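Local structure of thermospermine synthase (6BQ6) at the interface of chains A and B. The protein makes the tetraamine thermospermine in plants, as an aminopropyltransferase that probably moves an aminopropyl group from decarboxylated S-adenosylmethionine onto spermidine. Coordinates in Å, arbitrary orientation; residue numbers count along the deposited sequence, not the author numbering. Chains: chain A/B, Thermospermine synthase.

Contact 1 and contact 2 belong to one two-fold interface between chains A and B, and the centres of their C-alpha atoms lie about 25 Å apart. They share no residue: contact 1 sets the start of helix 303-311 against the loop 288-291 and helix 292-298, whereas contact 2 pairs strand 39-45 with its own copy. One is polar, built on charge and water; the other joins backbone pairing to an aromatic core. Contact 1 recurs with the chains exchanged, while contact 2 straddles the two-fold axis. Their centres lie about 20 Å from B:Asp181 (contact 1) and 22 Å from A:Asp181 (contact 2), the probable proton acceptor, so both more likely serve assembly than chemistry.

Contact 1: the interface of chains A and B. Residues chain A 302-303, 306; chain B 288-291, 294.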
ATOM      1  N   SER A 302     -12.048 -24.990  18.729  1.00 20.86           N
ATOM      2  CA  SER A 302     -13.115 -25.289  17.810  1.00 20.87           C
ATOM      3  C   SER A 302     -12.987 -26.694  17.280  1.00 21.81           C
ATOM      4  O   SER A 302     -11.949 -27.328  17.428  1.00 21.65           O
ATOM      5  CB  SER A 302     -13.116 -24.324  16.615  1.00 20.96           C
ATOM      6  OG  SER A 302     -12.053 -24.561  15.726  1.00 21.57           O
ATOM      7  N   LYS A 303     -14.078 -27.175  16.680  1.00 21.63           N
ATOM      8  CA  LYS A 303     -14.098 -28.527  16.167  1.00 22.80           C
ATOM      9  C   LYS A 303     -12.892 -28.860  15.320  1.00 23.00           C
ATOM     10  O   LYS A 303     -12.224 -29.882  15.530  1.00 23.80           O
ATOM     11  CB  LYS A 303     -15.357 -28.725  15.323  1.00 22.82           C
ATOM     12  CG  LYS A 303     -15.511 -30.146  14.835  1.00 24.38           C
ATOM     13  CD  LYS A 303     -16.780 -30.249  14.028  1.00 25.16           C
ATOM     14  CE  LYS A 303     -16.845 -31.593  13.321  1.00 25.66           C
ATOM     15  NZ  LYS A 303     -18.202 -31.778  12.730  1.00 27.36           N
ATOM     16  N   ARG A 306      -9.474 -28.807  17.341  1.00 24.80           N
ATOM     17  CA  ARG A 306      -9.402 -30.008  18.197  1.00 25.75           C
ATOM     18  C   ARG A 306      -9.113 -31.277  17.445  1.00 27.87           C
ATOM     19  O   ARG A 306      -8.255 -32.081  17.872  1.00 28.19           O
ATOM     20  CB  ARG A 306     -10.674 -30.226  18.990  1.00 27.80           C
ATOM     21  CG  ARG A 306     -10.625 -29.831  20.432  1.00 27.20           C
ATOM     22  CD  ARG A 306     -11.939 -30.244  21.081  1.00 27.52           C
ATOM     23  NE  ARG A 306     -12.895 -29.200  20.749  1.00 26.86           N
ATOM     24  CZ  ARG A 306     -14.054 -29.333  20.115  1.00 25.74           C
ATOM     25  NH1 ARG A 306     -14.513 -30.515  19.707  1.00 26.44           N
ATOM     26  NH2 ARG A 306     -14.759 -28.246  19.857  1.00 24.49           N
TER
ATOM     27  N   ARG B 288     -18.275 -28.257   9.332  1.00 26.68           N
ATOM     28  CA  ARG B 288     -16.828 -28.072   9.224  1.00 27.94           C
ATOM     29  C   ARG B 288     -16.305 -27.264  10.419  1.00 26.88           C
ATOM     30  O   ARG B 288     -15.188 -27.497  10.892  1.00 28.01           O
ATOM     31  CB  ARG B 288     -16.515 -27.400   7.879  1.00 30.56           C
ATOM     32  CG  ARG B 288     -16.889 -28.272   6.680  1.00 34.20           C
ATOM     33  CD  ARG B 288     -16.877 -27.513   5.332  1.00 36.77           C
ATOM     34  NE  ARG B 288     -15.502 -27.127   5.026  1.00 38.40           N
ATOM     35  CZ  ARG B 288     -15.098 -26.237   4.126  1.00 41.47           C
ATOM     36  NH1 ARG B 288     -15.966 -25.566   3.353  1.00 42.70           N
ATOM     37  NH2 ARG B 288     -13.784 -25.999   4.003  1.00 41.66           N
ATOM     38  N   TYR B 289     -17.087 -26.305  10.910  1.00 23.28           N
ATOM     39  CA  TYR B 289     -16.616 -25.403  11.965  1.00 23.34           C
ATOM     40  C   TYR B 289     -17.268 -25.733  13.298  1.00 22.27           C
ATOM     41  O   TYR B 289     -16.613 -25.767  14.322  1.00 22.70           O
ATOM     42  CB  TYR B 289     -16.889 -23.921  11.651  1.00 22.50           C
ATOM     43  CG  TYR B 289     -16.354 -23.044  12.750  1.00 23.14           C
ATOM     44  CD1 TYR B 289     -15.006 -22.864  12.918  1.00 24.14           C
ATOM     45  CD2 TYR B 289     -17.220 -22.444  13.647  1.00 22.73           C
ATOM     46  CE1 TYR B 289     -14.522 -22.071  13.975  1.00 24.25           C
ATOM     47  CE2 TYR B 289     -16.755 -21.684  14.661  1.00 23.99           C
ATOM     48  CZ  TYR B 289     -15.456 -21.515  14.847  1.00 23.86           C
ATOM     49  OH  TYR B 289     -15.053 -20.750  15.919  1.00 27.52           O
ATOM     50  N   LEU B 290     -18.575 -25.915  13.297  1.00 22.42           N
ATOM     51  CA  LEU B 290     -19.355 -25.831  14.504  1.00 23.30           C
ATOM     52  C   LEU B 290     -19.734 -27.229  15.050  1.00 24.09           C
ATOM     53  O   LEU B 290     -20.354 -28.014  14.344  1.00 26.01           O
ATOM     54  CB  LEU B 290     -20.594 -25.007  14.186  1.00 24.99           C
ATOM     55  CG  LEU B 290     -21.301 -24.504  15.409  1.00 26.38           C
ATOM     56  CD1 LEU B 290     -20.639 -23.279  16.030  1.00 26.04           C
ATOM     57  CD2 LEU B 290     -22.718 -24.198  15.023  1.00 27.61           C
ATOM     58  N   ASP B 291     -19.293 -27.548  16.266  1.00 22.92           N
ATOM     59  CA  ASP B 291     -19.901 -28.571  17.104  1.00 22.23           C
ATOM     60  C   ASP B 291     -20.418 -27.881  18.361  1.00 23.34           C
ATOM     61  O   ASP B 291     -20.294 -26.646  18.505  1.00 20.66           O
ATOM     62  CB  ASP B 291     -18.988 -29.783  17.383  1.00 23.55           C
ATOM     63  CG  ASP B 291     -17.735 -29.446  18.132  1.00 23.84           C
ATOM     64  OD1 ASP B 291     -17.564 -28.284  18.627  1.00 22.58           O
ATOM     65  OD2 ASP B 291     -16.849 -30.347  18.219  1.00 24.27           O
ATOM     66  N   THR B 294     -17.892 -25.925  20.427  1.00 20.89           N
ATOM     67  CA  THR B 294     -17.541 -24.688  19.725  1.00 20.44           C
ATOM     68  C   THR B 294     -18.547 -23.596  20.007  1.00 20.21           C
ATOM     69  O   THR B 294     -18.167 -22.444  20.303  1.00 19.54           O
ATOM     70  CB  THR B 294     -17.370 -24.900  18.209  1.00 20.90           C
ATOM     71  OG1 THR B 294     -16.428 -25.948  17.951  1.00 20.62           O
ATOM     72  CG2 THR B 294     -16.822 -23.641  17.541  1.00 21.32           C
TER
HETATM   73  O   HOH W   1     -13.803 -25.570  13.754  1.00 24.26           O
HETATM   74  O   HOH W   2     -20.422 -30.876  14.145  1.00 29.94           O
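The backbone N of A:Lys303, first residue of helix 303-311, donates to the hydroxyl OG1 of B:Thr294 at 2.9 Å, a bond bent to 134° at the hydrogen. The same hydroxyl donates in turn to OD1 of B:Asp291, met from above the carboxylate plane, and so links the helix end to that carboxylate. A:Arg306 meets the carboxylate end-on in a salt bridge, NH1 to OD2 at 2.8 Å and NH2 to OD1 at 3.1 Å. Both oxygens use syn lone pairs, and the planes lie 12° apart, so the fork is nearly flat. OD1 also accepts from the backbone N of B:Thr294 at 3.0 Å, which helps fix the carboxylate's rotation. Were B:Asp291 an alanine, the guanidinium of A:Arg306 would probably lose its charged mate, and both the hydroxyl and the backbone N of B:Thr294 their acceptor. A:Lys303 runs extended across B:Asp291, its CG turned away from the backbone N (chi1 -176°), with CB lying 3.7 Å from the carboxylate carbon CG. Its amine NZ reaches a water that also bonds the carbonyl O of B:Leu290. A second water joins OG of A:Ser302 to the carbonyl O of B:Tyr289, while CB of A:Ser302 packs 3.7 Å from ring atom CE1 of that tyrosine. The site thus docks the N-terminal end of helix 303-311 in chain A onto the loop that leads into helix 292-298 of chain B.

Contact 2: the interface of chains A and B. Residues chain A 35, 40-41, 255; chain B 40-42, 255.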
ATOM      1  N   ILE A  35       2.892 -10.986   7.065  1.00 34.19           N
ATOM      2  CA  ILE A  35       2.701 -11.893   8.184  1.00 36.74           C
ATOM      3  C   ILE A  35       2.781 -13.354   7.689  1.00 40.14           C
ATOM      4  O   ILE A  35       3.233 -14.247   8.438  1.00 39.93           O
ATOM      5  CB  ILE A  35       1.495 -11.470   9.087  1.00 37.86           C
ATOM      6  CG1 ILE A  35       0.235 -11.241   8.328  1.00 39.38           C
ATOM      7  CG2 ILE A  35       1.829 -10.199   9.868  1.00 37.52           C
ATOM      8  CD1 ILE A  35      -0.924 -10.996   9.246  1.00 40.36           C
ATOM      9  N   ARG A  40      -0.344  -9.359   3.795  1.00 27.30           N
ATOM     10  CA  ARG A  40       0.311  -8.191   4.404  1.00 27.66           C
ATOM     11  C   ARG A  40      -0.600  -7.439   5.317  1.00 25.75           C
ATOM     12  O   ARG A  40      -1.768  -7.244   5.040  1.00 24.93           O
ATOM     13  CB  ARG A  40       0.787  -7.194   3.333  1.00 32.63           C
ATOM     14  CG  ARG A  40       2.025  -7.549   2.552  1.00 37.07           C
ATOM     15  CD  ARG A  40       2.541  -6.371   1.680  1.00 41.11           C
ATOM     16  NE  ARG A  40       1.448  -5.647   1.064  1.00 44.53           N
ATOM     17  CZ  ARG A  40       1.532  -4.913  -0.047  1.00 47.61           C
ATOM     18  NH1 ARG A  40       2.689  -4.702  -0.652  1.00 47.96           N
ATOM     19  NH2 ARG A  40       0.416  -4.348  -0.538  1.00 47.03           N
ATOM     20  N   TRP A  41      -0.043  -7.013   6.448  1.00 24.17           N
ATOM     21  CA  TRP A  41      -0.748  -6.290   7.509  1.00 24.91           C
ATOM     22  C   TRP A  41      -0.060  -4.930   7.622  1.00 24.51           C
ATOM     23  O   TRP A  41       1.146  -4.881   7.834  1.00 24.95           O
ATOM     24  CB  TRP A  41      -0.544  -7.119   8.781  1.00 26.57           C
ATOM     25  CG  TRP A  41      -1.352  -6.846  10.029  1.00 27.13           C
ATOM     26  CD1 TRP A  41      -0.868  -6.815  11.305  1.00 28.76           C
ATOM     27  CD2 TRP A  41      -2.769  -6.645  10.140  1.00 26.84           C
ATOM     28  NE1 TRP A  41      -1.882  -6.588  12.197  1.00 29.28           N
ATOM     29  CE2 TRP A  41      -3.059  -6.476  11.508  1.00 28.05           C
ATOM     30  CE3 TRP A  41      -3.815  -6.576   9.217  1.00 28.38           C
ATOM     31  CZ2 TRP A  41      -4.348  -6.242  11.975  1.00 28.14           C
ATOM     32  CZ3 TRP A  41      -5.094  -6.341   9.684  1.00 29.70           C
ATOM     33  CH2 TRP A  41      -5.350  -6.178  11.050  1.00 29.49           C
ATOM     34  N   ALA A 255      -2.936 -10.134  14.040  1.00 26.69           N
ATOM     35  CA  ALA A 255      -3.785 -10.538  12.946  1.00 27.46           C
ATOM     36  C   ALA A 255      -4.145 -12.015  12.962  1.00 26.09           C
ATOM     37  O   ALA A 255      -4.370 -12.624  11.910  1.00 26.94           O
ATOM     38  CB  ALA A 255      -3.124 -10.154  11.599  1.00 30.12           C
TER
ATOM     39  N   ARG B  40      -4.575  -1.695   7.242  1.00 26.00           N
ATOM     40  CA  ARG B  40      -4.787  -2.272   5.936  1.00 27.26           C
ATOM     41  C   ARG B  40      -4.441  -3.735   5.929  1.00 26.58           C
ATOM     42  O   ARG B  40      -3.494  -4.146   6.541  1.00 25.21           O
ATOM     43  CB  ARG B  40      -4.015  -1.497   4.883  1.00 29.98           C
ATOM     44  CG  ARG B  40      -4.755  -0.239   4.502  1.00 34.81           C
ATOM     45  CD  ARG B  40      -3.985   0.752   3.630  1.00 38.04           C
ATOM     46  NE  ARG B  40      -2.825   0.156   2.995  1.00 41.91           N
ATOM     47  CZ  ARG B  40      -1.933   0.859   2.302  1.00 47.47           C
ATOM     48  NH1 ARG B  40      -2.100   2.170   2.081  1.00 46.67           N
ATOM     49  NH2 ARG B  40      -0.885   0.228   1.770  1.00 49.36           N
ATOM     50  N   TRP B  41      -5.244  -4.499   5.223  1.00 25.35           N
ATOM     51  CA  TRP B  41      -5.127  -5.947   5.221  1.00 27.13           C
ATOM     52  C   TRP B  41      -5.062  -6.317   3.756  1.00 27.65           C
ATOM     53  O   TRP B  41      -6.015  -5.973   3.031  1.00 27.60           O
ATOM     54  CB  TRP B  41      -6.396  -6.448   5.868  1.00 29.78           C
ATOM     55  CG  TRP B  41      -6.658  -7.858   6.021  1.00 31.56           C
ATOM     56  CD1 TRP B  41      -7.850  -8.491   5.728  1.00 34.44           C
ATOM     57  CD2 TRP B  41      -5.826  -8.832   6.639  1.00 31.11           C
ATOM     58  NE1 TRP B  41      -7.797  -9.800   6.145  1.00 33.58           N
ATOM     59  CE2 TRP B  41      -6.566 -10.036   6.697  1.00 33.16           C
ATOM     60  CE3 TRP B  41      -4.543  -8.805   7.176  1.00 32.49           C
ATOM     61  CZ2 TRP B  41      -6.044 -11.192   7.222  1.00 33.28           C
ATOM     62  CZ3 TRP B  41      -4.016  -9.952   7.690  1.00 35.41           C
ATOM     63  CH2 TRP B  41      -4.771 -11.154   7.703  1.00 34.72           C
ATOM     64  N   CYS B  42      -3.957  -6.944   3.311  1.00 25.78           N
ATOM     65  CA  CYS B  42      -3.705  -7.121   1.877  1.00 26.12           C
ATOM     66  C   CYS B  42      -3.479  -8.583   1.501  1.00 24.51           C
ATOM     67  O   CYS B  42      -2.757  -9.290   2.183  1.00 24.59           O
ATOM     68  CB  CYS B  42      -2.519  -6.305   1.426  1.00 26.71           C
ATOM     69  SG  CYS B  42      -2.547  -4.618   2.137  1.00 32.05           S
ATOM     70  N   ALA B 255      -9.892 -10.491   9.276  1.00 25.87           N
ATOM     71  CA  ALA B 255      -8.908  -9.951  10.221  1.00 27.73           C
ATOM     72  C   ALA B 255      -9.501  -9.530  11.554  1.00 27.39           C
ATOM     73  O   ALA B 255      -9.063  -8.559  12.154  1.00 27.74           O
ATOM     74  CB  ALA B 255      -8.092  -8.778   9.604  1.00 30.83           C
TER
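Strand 39-45 of chain A meets its counterpart in chain B as an antiparallel pair across the two-fold axis, joining the subunits through backbone bonds and a small hydrophobic core. The family's N-terminal tetramerisation region includes this strand, and the deposited assembly holds four copies, so the pairing plausibly contributes to the oligomer. A:Arg40 is bridged to B:Cys42 in both directions: its N donates to O of B:Cys42 at 2.9 Å, and its O accepts from N of B:Cys42 at 2.8 Å. These bonds hold A:Trp41 and B:Trp41 opposite each other. Their six-membered rings meet edge-to-face, with planes 84° apart and centroids separated by 5.1 Å; the modelled approach of the two CE3 atoms is too short to carry weight. Both indoles swing away from their backbone nitrogens (chi1 -167° in A:Trp41 and 179° in B:Trp41), which brings the six-membered rings together beside the strands. Each indole is also backed from within its own chain, CB of A:Ala255 or B:Ala255 sitting over the centre of one face. The same alanines reach across the interface: CB of B:Ala255 lies 3.9 Å from CZ3 of A:Trp41, and CB of A:Ala255 lies 4.0 Å from CZ3 of B:Trp41. Beside the paired backbones, CB of A:Arg40 packs 3.9 Å from CB of B:Cys42. At the other flank, A:Ile35 crosses B:Trp41 at about a right angle, its terminal methyl CD1 lying in the indole plane, at the edge, 3.6 Å from CZ3.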